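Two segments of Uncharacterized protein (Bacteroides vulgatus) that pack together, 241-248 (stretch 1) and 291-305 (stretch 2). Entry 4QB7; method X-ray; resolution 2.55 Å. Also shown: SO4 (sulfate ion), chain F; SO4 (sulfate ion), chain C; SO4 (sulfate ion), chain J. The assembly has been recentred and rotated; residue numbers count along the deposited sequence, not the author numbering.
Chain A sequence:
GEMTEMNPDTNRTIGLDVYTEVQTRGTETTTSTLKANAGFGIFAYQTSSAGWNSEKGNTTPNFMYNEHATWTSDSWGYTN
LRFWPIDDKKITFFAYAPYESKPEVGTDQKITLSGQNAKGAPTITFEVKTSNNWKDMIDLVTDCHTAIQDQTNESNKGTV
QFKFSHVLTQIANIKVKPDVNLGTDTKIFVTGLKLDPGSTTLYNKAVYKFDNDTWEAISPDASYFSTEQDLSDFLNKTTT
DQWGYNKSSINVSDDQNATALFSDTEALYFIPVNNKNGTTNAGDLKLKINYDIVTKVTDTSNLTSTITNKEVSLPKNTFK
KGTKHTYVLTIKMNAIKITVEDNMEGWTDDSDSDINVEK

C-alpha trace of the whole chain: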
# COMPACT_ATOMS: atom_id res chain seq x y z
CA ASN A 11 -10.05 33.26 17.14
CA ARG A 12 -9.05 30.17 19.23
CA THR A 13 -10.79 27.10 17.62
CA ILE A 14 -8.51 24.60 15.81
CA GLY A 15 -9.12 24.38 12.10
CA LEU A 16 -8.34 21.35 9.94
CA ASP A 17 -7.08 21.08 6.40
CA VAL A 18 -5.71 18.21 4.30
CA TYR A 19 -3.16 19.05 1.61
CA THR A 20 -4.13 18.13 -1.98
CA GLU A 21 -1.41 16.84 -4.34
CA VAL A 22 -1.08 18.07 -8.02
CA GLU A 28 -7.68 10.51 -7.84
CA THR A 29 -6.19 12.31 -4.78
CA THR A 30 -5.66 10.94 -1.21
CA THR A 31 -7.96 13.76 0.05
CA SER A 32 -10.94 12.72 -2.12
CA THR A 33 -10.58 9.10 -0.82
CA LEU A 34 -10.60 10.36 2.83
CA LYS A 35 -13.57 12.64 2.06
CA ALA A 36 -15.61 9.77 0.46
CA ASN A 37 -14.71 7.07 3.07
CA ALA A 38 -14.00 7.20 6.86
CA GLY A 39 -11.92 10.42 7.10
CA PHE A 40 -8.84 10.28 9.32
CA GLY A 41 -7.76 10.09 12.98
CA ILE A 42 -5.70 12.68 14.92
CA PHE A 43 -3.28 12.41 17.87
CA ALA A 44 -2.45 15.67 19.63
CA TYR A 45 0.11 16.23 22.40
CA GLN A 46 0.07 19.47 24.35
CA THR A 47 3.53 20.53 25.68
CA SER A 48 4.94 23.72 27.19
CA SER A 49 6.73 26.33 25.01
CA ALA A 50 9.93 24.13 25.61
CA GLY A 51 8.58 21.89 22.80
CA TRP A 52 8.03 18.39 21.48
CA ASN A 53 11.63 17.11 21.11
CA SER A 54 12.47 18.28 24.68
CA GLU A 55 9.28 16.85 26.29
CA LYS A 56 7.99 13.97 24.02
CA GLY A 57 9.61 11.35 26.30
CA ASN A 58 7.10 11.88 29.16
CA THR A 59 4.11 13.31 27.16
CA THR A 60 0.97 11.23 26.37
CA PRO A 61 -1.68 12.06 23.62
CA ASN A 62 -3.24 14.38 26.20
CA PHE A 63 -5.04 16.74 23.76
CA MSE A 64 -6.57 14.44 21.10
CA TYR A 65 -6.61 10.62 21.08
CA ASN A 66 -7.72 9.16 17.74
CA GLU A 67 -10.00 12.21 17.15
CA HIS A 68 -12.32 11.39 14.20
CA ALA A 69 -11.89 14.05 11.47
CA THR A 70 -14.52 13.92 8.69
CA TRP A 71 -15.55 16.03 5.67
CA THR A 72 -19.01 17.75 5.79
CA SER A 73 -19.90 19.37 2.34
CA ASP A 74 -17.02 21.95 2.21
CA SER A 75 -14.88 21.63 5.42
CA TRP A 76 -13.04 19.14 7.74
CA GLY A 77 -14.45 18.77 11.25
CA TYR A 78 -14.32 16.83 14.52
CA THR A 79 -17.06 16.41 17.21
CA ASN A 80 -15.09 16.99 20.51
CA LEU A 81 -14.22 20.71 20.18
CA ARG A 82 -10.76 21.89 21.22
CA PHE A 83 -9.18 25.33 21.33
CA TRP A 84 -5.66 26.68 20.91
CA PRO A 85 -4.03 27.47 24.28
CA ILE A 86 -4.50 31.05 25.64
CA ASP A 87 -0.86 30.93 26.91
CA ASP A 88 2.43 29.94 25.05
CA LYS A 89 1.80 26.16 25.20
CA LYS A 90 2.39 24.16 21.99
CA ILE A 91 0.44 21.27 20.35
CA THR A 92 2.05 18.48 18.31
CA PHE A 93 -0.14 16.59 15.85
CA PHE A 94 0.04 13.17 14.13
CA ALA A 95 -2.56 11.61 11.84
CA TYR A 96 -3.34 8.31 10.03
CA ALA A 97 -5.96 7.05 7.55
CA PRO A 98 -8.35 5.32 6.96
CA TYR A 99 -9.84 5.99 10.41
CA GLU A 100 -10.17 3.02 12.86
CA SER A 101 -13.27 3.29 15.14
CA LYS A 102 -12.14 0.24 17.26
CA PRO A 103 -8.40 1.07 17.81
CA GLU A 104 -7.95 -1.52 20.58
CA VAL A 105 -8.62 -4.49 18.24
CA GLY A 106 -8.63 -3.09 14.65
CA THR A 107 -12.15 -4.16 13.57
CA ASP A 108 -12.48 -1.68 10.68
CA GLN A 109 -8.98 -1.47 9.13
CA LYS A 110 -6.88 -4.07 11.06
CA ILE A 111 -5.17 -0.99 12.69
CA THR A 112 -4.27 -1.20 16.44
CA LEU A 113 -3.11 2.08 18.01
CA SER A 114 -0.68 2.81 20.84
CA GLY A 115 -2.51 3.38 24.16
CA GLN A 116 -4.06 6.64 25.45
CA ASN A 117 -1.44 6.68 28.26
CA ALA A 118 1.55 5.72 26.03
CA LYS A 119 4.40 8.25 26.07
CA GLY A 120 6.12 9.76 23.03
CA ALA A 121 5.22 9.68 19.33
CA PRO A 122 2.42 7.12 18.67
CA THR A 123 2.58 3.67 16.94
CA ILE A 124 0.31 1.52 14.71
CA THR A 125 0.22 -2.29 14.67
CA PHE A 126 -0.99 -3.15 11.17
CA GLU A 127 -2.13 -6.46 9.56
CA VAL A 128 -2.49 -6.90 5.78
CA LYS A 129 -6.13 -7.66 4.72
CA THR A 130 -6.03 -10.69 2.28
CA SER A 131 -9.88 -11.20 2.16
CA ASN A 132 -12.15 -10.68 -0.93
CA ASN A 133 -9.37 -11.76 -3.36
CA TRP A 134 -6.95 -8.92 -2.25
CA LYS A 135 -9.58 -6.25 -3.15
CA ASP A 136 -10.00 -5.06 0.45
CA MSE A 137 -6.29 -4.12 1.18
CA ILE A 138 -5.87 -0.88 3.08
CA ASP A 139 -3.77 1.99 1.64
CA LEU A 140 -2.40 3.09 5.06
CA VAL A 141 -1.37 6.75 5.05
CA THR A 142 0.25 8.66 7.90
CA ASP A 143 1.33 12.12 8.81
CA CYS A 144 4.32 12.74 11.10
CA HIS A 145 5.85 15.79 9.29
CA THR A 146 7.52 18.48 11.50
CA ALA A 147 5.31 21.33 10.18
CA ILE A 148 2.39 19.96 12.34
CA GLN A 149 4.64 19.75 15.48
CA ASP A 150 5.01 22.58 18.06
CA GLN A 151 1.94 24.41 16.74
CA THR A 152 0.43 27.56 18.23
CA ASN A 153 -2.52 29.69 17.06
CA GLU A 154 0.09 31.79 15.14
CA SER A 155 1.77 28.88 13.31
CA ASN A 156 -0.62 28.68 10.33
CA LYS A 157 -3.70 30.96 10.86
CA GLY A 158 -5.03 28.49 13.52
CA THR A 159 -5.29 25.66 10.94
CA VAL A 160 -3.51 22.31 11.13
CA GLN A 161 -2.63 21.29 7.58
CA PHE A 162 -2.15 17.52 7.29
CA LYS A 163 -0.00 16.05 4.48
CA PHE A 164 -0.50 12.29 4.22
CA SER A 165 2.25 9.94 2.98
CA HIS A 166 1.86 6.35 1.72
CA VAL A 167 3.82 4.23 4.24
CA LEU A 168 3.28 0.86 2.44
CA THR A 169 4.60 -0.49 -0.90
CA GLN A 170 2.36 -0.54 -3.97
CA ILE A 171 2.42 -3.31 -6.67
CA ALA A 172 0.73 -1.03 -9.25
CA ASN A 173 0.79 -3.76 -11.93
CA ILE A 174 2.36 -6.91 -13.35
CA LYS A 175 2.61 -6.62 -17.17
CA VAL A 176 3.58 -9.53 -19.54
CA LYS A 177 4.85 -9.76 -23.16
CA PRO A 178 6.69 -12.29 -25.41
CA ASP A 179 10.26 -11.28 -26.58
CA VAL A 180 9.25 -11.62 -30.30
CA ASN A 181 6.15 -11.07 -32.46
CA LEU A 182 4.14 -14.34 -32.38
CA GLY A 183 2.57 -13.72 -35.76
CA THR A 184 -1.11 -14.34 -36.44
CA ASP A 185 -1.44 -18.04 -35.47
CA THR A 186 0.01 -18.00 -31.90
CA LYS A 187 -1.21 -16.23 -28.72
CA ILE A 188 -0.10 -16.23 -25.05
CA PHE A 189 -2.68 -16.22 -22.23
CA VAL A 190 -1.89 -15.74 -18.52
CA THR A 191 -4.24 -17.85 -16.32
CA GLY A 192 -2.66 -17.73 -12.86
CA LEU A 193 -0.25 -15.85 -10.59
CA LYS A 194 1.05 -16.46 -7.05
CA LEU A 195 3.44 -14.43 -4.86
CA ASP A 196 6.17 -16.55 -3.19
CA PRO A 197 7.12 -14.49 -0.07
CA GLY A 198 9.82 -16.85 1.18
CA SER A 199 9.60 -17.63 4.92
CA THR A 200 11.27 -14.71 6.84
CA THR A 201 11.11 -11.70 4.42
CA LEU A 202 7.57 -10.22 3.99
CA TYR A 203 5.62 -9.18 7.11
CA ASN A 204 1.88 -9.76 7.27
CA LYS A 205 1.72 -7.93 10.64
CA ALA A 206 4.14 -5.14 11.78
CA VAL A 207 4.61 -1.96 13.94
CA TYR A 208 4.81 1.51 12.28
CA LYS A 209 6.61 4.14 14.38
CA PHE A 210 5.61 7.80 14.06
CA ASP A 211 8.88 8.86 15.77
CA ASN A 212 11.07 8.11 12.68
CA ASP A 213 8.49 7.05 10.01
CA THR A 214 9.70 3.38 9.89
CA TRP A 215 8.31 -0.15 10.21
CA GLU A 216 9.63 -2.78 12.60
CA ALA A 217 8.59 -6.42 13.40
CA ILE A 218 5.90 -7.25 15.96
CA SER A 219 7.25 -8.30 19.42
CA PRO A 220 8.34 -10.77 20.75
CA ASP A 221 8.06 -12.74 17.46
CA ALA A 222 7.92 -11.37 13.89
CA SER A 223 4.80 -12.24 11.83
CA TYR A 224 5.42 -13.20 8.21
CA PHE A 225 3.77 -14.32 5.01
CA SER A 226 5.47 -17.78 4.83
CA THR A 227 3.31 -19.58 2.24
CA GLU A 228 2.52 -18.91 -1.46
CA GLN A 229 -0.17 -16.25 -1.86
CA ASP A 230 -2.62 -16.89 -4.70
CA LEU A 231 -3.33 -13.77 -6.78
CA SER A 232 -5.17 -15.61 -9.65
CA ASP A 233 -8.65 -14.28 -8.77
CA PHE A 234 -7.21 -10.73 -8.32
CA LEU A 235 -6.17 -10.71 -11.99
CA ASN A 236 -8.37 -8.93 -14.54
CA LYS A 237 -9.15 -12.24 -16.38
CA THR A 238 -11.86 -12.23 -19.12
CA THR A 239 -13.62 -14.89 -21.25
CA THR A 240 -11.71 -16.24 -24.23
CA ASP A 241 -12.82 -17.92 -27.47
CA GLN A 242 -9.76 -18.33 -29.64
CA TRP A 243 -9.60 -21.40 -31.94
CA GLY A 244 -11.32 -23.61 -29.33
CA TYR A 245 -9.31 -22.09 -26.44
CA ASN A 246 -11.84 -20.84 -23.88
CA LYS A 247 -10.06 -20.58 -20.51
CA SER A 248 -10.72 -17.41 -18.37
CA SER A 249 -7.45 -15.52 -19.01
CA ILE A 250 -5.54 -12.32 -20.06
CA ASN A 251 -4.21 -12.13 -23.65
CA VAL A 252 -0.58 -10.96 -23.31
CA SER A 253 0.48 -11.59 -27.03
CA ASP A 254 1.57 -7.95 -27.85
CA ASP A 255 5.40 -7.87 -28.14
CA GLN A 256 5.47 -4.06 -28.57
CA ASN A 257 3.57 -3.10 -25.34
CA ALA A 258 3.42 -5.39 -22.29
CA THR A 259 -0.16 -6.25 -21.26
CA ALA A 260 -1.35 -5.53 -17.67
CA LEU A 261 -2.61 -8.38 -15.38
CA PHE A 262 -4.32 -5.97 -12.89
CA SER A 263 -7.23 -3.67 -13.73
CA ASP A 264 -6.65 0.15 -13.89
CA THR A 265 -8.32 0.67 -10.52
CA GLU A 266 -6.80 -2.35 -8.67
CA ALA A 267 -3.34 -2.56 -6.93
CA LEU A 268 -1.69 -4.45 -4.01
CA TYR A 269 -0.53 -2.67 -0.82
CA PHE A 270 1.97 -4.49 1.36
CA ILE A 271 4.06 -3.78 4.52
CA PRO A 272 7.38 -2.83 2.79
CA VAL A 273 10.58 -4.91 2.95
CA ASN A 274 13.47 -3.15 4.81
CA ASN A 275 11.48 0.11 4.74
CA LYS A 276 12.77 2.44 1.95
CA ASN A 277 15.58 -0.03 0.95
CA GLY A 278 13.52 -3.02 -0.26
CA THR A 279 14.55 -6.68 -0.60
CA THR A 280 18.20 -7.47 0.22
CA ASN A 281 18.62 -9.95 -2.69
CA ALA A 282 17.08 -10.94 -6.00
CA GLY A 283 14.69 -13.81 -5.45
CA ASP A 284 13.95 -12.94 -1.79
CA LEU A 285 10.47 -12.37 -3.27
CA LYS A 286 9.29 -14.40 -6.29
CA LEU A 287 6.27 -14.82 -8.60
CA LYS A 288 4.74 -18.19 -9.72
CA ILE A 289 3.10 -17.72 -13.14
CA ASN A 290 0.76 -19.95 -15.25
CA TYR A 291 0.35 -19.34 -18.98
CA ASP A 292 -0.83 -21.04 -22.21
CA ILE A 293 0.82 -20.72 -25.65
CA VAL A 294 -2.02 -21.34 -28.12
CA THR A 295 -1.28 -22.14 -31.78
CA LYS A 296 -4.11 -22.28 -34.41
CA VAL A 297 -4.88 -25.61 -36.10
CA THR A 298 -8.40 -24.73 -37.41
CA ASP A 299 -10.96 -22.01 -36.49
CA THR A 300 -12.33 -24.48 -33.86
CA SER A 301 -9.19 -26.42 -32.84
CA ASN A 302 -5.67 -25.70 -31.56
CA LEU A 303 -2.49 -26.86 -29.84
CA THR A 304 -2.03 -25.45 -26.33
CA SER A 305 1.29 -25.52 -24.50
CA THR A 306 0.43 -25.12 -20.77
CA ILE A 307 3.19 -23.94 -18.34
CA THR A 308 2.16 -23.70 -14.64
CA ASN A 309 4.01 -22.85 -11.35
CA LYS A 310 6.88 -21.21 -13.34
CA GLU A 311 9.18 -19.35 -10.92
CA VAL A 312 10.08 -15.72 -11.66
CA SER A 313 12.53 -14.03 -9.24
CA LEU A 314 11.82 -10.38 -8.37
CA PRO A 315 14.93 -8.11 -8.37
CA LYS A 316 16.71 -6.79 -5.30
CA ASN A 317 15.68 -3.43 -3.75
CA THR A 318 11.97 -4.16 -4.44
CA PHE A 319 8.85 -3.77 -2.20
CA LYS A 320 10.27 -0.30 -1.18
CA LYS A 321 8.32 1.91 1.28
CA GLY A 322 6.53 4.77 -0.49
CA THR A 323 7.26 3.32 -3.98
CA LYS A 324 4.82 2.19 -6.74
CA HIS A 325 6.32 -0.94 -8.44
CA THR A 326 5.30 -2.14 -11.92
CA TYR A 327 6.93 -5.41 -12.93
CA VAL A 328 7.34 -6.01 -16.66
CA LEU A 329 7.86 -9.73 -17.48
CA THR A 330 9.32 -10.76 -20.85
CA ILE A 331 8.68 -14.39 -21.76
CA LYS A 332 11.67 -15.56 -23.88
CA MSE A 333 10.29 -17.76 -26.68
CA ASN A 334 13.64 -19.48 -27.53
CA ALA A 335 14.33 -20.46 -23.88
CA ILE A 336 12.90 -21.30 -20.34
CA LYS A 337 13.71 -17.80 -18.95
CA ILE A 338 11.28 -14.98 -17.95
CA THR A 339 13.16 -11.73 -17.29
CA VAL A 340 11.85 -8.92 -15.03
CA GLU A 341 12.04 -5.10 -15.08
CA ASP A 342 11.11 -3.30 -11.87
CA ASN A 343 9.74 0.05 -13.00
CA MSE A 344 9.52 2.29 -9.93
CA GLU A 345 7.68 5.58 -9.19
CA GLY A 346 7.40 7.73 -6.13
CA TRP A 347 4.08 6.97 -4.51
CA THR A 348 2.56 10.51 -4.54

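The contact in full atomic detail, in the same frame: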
# COMPACT_ATOMS: atom_id res chain seq x y z
N ASP A 241 -12.28 -17.03 -26.46
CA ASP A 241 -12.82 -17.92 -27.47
C ASP A 241 -11.97 -17.77 -28.70
O ASP A 241 -12.33 -17.06 -29.65
CB ASP A 241 -14.31 -17.70 -27.76
CG ASP A 241 -14.91 -18.80 -28.61
OD1 ASP A 241 -14.31 -19.93 -28.65
OD2 ASP A 241 -15.97 -18.56 -29.22
N GLN A 242 -10.80 -18.41 -28.65
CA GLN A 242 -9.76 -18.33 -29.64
C GLN A 242 -9.42 -19.71 -30.12
O GLN A 242 -8.72 -20.42 -29.41
CB GLN A 242 -8.52 -17.66 -28.99
CG GLN A 242 -7.51 -17.03 -29.97
CD GLN A 242 -8.06 -15.79 -30.59
OE1 GLN A 242 -8.32 -14.78 -29.91
NE2 GLN A 242 -8.34 -15.86 -31.89
N TRP A 243 -9.89 -20.10 -31.31
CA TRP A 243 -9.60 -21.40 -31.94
C TRP A 243 -9.85 -22.58 -31.01
O TRP A 243 -9.02 -23.48 -30.93
CB TRP A 243 -8.12 -21.44 -32.44
CG TRP A 243 -7.64 -20.21 -33.14
CD1 TRP A 243 -8.25 -19.56 -34.18
CD2 TRP A 243 -6.43 -19.49 -32.88
NE1 TRP A 243 -7.50 -18.47 -34.56
CE2 TRP A 243 -6.37 -18.42 -33.80
CE3 TRP A 243 -5.37 -19.66 -31.97
CZ2 TRP A 243 -5.30 -17.51 -33.83
CZ3 TRP A 243 -4.31 -18.77 -32.00
CH2 TRP A 243 -4.29 -17.70 -32.91
N GLY A 244 -10.97 -22.58 -30.30
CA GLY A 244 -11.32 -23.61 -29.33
C GLY A 244 -10.84 -23.34 -27.91
O GLY A 244 -11.34 -23.94 -26.96
N TYR A 245 -9.86 -22.44 -27.75
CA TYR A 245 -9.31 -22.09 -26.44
C TYR A 245 -10.32 -21.20 -25.73
O TYR A 245 -10.65 -20.15 -26.26
CB TYR A 245 -7.93 -21.41 -26.56
CG TYR A 245 -7.33 -21.00 -25.23
CD1 TYR A 245 -6.57 -21.90 -24.48
CD2 TYR A 245 -7.56 -19.73 -24.70
CE1 TYR A 245 -6.01 -21.52 -23.26
CE2 TYR A 245 -7.02 -19.35 -23.48
CZ TYR A 245 -6.23 -20.24 -22.77
OH TYR A 245 -5.66 -19.85 -21.59
N ASN A 246 -10.84 -21.63 -24.57
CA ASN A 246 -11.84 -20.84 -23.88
C ASN A 246 -11.67 -20.77 -22.35
O ASN A 246 -12.64 -20.64 -21.59
CB ASN A 246 -13.24 -21.33 -24.24
CG ASN A 246 -13.63 -22.64 -23.68
OD1 ASN A 246 -12.80 -23.45 -23.27
ND2 ASN A 246 -14.93 -22.87 -23.64
N LYS A 247 -10.43 -20.72 -21.91
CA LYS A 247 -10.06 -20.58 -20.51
C LYS A 247 -10.17 -19.09 -20.11
O LYS A 247 -9.83 -18.22 -20.90
CB LYS A 247 -8.62 -21.13 -20.37
CG LYS A 247 -8.05 -21.22 -18.98
CD LYS A 247 -8.47 -22.45 -18.22
CE LYS A 247 -7.93 -22.33 -16.81
NZ LYS A 247 -8.72 -23.12 -15.84
N SER A 248 -10.66 -18.79 -18.90
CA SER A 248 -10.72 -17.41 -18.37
C SER A 248 -9.27 -16.98 -18.17
O SER A 248 -8.52 -17.67 -17.46
CB SER A 248 -11.52 -17.36 -17.06
OG SER A 248 -11.58 -16.07 -16.48
N TYR A 291 0.69 -19.91 -17.68
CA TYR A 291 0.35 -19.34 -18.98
C TYR A 291 0.25 -20.43 -20.03
O TYR A 291 0.83 -21.51 -19.88
CB TYR A 291 1.32 -18.22 -19.43
CG TYR A 291 2.77 -18.63 -19.51
CD1 TYR A 291 3.57 -18.68 -18.37
CD2 TYR A 291 3.37 -18.93 -20.74
CE1 TYR A 291 4.92 -19.04 -18.44
CE2 TYR A 291 4.71 -19.30 -20.82
CZ TYR A 291 5.48 -19.35 -19.67
OH TYR A 291 6.81 -19.69 -19.72
N ASP A 292 -0.55 -20.15 -21.07
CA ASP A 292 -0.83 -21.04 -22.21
C ASP A 292 -0.38 -20.41 -23.49
O ASP A 292 -0.67 -19.23 -23.72
CB ASP A 292 -2.35 -21.32 -22.26
CG ASP A 292 -2.91 -22.04 -21.04
OD1 ASP A 292 -2.15 -22.79 -20.39
OD2 ASP A 292 -4.12 -21.88 -20.76
N ILE A 293 0.36 -21.16 -24.31
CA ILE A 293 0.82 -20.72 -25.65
C ILE A 293 -0.05 -21.47 -26.63
O ILE A 293 0.04 -22.70 -26.73
CB ILE A 293 2.34 -20.89 -25.89
CG1 ILE A 293 3.15 -20.28 -24.71
CG2 ILE A 293 2.74 -20.27 -27.26
CD1 ILE A 293 4.58 -20.70 -24.69
N VAL A 294 -0.99 -20.76 -27.26
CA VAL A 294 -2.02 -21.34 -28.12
C VAL A 294 -1.71 -21.09 -29.57
O VAL A 294 -1.64 -19.94 -29.97
CB VAL A 294 -3.41 -20.75 -27.74
CG1 VAL A 294 -4.53 -21.31 -28.61
CG2 VAL A 294 -3.70 -20.97 -26.26
N THR A 295 -1.54 -22.17 -30.34
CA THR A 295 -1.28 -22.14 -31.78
C THR A 295 -2.52 -22.66 -32.53
O THR A 295 -3.04 -23.73 -32.19
CB THR A 295 -0.01 -22.91 -32.15
OG1 THR A 295 1.09 -22.45 -31.37
CG2 THR A 295 0.34 -22.81 -33.62
N LYS A 296 -2.96 -21.93 -33.57
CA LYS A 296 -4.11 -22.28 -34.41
C LYS A 296 -3.87 -23.55 -35.22
O LYS A 296 -2.80 -23.73 -35.81
CB LYS A 296 -4.41 -21.12 -35.38
CG LYS A 296 -5.54 -21.38 -36.36
CD LYS A 296 -5.92 -20.13 -37.11
CE LYS A 296 -6.97 -20.41 -38.15
NZ LYS A 296 -7.53 -19.16 -38.71
N VAL A 297 -4.89 -24.43 -35.25
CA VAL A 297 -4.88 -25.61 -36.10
C VAL A 297 -6.01 -25.37 -37.11
O VAL A 297 -5.76 -25.33 -38.31
CB VAL A 297 -4.96 -26.94 -35.33
CG1 VAL A 297 -5.16 -28.11 -36.30
CG2 VAL A 297 -3.69 -27.15 -34.50
N THR A 298 -7.24 -25.12 -36.61
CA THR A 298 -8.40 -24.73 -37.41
C THR A 298 -9.07 -23.60 -36.65
O THR A 298 -8.58 -23.19 -35.60
CB THR A 298 -9.34 -25.92 -37.76
OG1 THR A 298 -10.22 -26.23 -36.67
CG2 THR A 298 -8.63 -27.14 -38.24
N ASP A 299 -10.20 -23.09 -37.16
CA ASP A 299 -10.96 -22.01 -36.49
C ASP A 299 -11.57 -22.49 -35.17
O ASP A 299 -11.91 -21.66 -34.33
CB ASP A 299 -12.07 -21.49 -37.41
CG ASP A 299 -11.54 -20.82 -38.66
OD1 ASP A 299 -11.03 -21.54 -39.56
OD2 ASP A 299 -11.58 -19.57 -38.72
N THR A 300 -11.69 -23.82 -35.00
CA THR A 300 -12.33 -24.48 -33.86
C THR A 300 -11.39 -25.46 -33.12
O THR A 300 -11.82 -26.12 -32.18
CB THR A 300 -13.58 -25.24 -34.32
OG1 THR A 300 -13.22 -26.16 -35.35
CG2 THR A 300 -14.71 -24.30 -34.78
N SER A 301 -10.12 -25.53 -33.51
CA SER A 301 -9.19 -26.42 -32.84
C SER A 301 -7.80 -25.80 -32.76
O SER A 301 -7.45 -24.92 -33.56
CB SER A 301 -9.15 -27.77 -33.54
OG SER A 301 -8.47 -27.70 -34.78
N ASN A 302 -7.00 -26.25 -31.78
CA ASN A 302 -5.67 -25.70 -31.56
C ASN A 302 -4.74 -26.65 -30.79
O ASN A 302 -5.16 -27.69 -30.28
CB ASN A 302 -5.80 -24.38 -30.76
CG ASN A 302 -6.09 -24.58 -29.30
OD1 ASN A 302 -5.24 -25.04 -28.55
ND2 ASN A 302 -7.28 -24.22 -28.87
N LEU A 303 -3.51 -26.22 -30.64
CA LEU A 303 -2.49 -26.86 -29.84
C LEU A 303 -2.09 -25.90 -28.72
O LEU A 303 -1.68 -24.77 -28.99
CB LEU A 303 -1.31 -27.23 -30.71
CG LEU A 303 -0.44 -28.34 -30.23
CD1 LEU A 303 -1.19 -29.66 -30.22
CD2 LEU A 303 0.73 -28.51 -31.18
N THR A 304 -2.34 -26.29 -27.47
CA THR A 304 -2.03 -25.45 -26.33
C THR A 304 -0.85 -26.02 -25.56
O THR A 304 -0.85 -27.19 -25.21
CB THR A 304 -3.27 -25.27 -25.45
OG1 THR A 304 -4.24 -24.55 -26.21
CG2 THR A 304 -3.00 -24.50 -24.18
N SER A 305 0.14 -25.19 -25.31
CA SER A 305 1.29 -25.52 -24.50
C SER A 305 1.08 -24.85 -23.14
O SER A 305 1.15 -23.63 -23.06
CB SER A 305 2.57 -25.06 -25.19
OG SER A 305 3.67 -25.76 -24.63
S SO4 F . -11.61 -21.10 -16.19
O1 SO4 F . -12.02 -20.77 -17.55
O2 SO4 F . -10.51 -20.23 -15.72
O3 SO4 F . -12.76 -20.92 -15.29
O4 SO4 F . -11.16 -22.49 -16.11
S SO4 C . -9.11 -25.05 -23.25
O1 SO4 C . -7.92 -25.36 -24.08
O2 SO4 C . -8.69 -24.22 -22.14
O3 SO4 C . -10.00 -24.26 -24.09
O4 SO4 C . -9.76 -26.30 -22.77
S SO4 J . 8.66 -20.37 -22.86
O1 SO4 J . 8.38 -19.75 -24.16
O2 SO4 J . 9.35 -21.64 -23.10
O3 SO4 J . 9.48 -19.47 -22.03
O4 SO4 J . 7.42 -20.63 -22.16
O HOH W 1 -11.64 -18.53 -33.11

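A tight turn, rather than a strand or helix, supplies nearly all of one side of this contact: the type I' turn from Gln-242 to Tyr-245 lies against a β-hairpin, and its two aromatic residues provide most of what it buries. The turn is closed by paired backbone hydrogen bonds between Gln-242 and Tyr-245. Glycine suits its third position, since at the backbone angles of Gly-244 a CB would press on the preceding carbonyl and clash with Thr-300 O.

The example illustrates how a compact turn can present flat rings to the alternating side chains of a strand. Val-294, Lys-296 and Asp-292 all point toward the turn. The extended aliphatic chain of Lys-296 covers one face of the Trp-243 indole, with CB 3.7 Å from the centroid of its six-membered ring. Val-294 serves both aromatics: its CG1 lies 3.8 Å from Trp-243 CE3, while its CG2 sits over the face of the Tyr-245 ring, 3.5 Å from CD1. At the far end of the same ring, Tyr-245 OH donates to Asp-292 OD2 at 2.7 Å.

From the returning strand, Asn-302 ND2 donates to Trp-243 O (2.8 Å, nearly linear), while Thr-304 OG1 donates to Asn-302 OD1 (2.6 Å), so both ends of the amide are engaged.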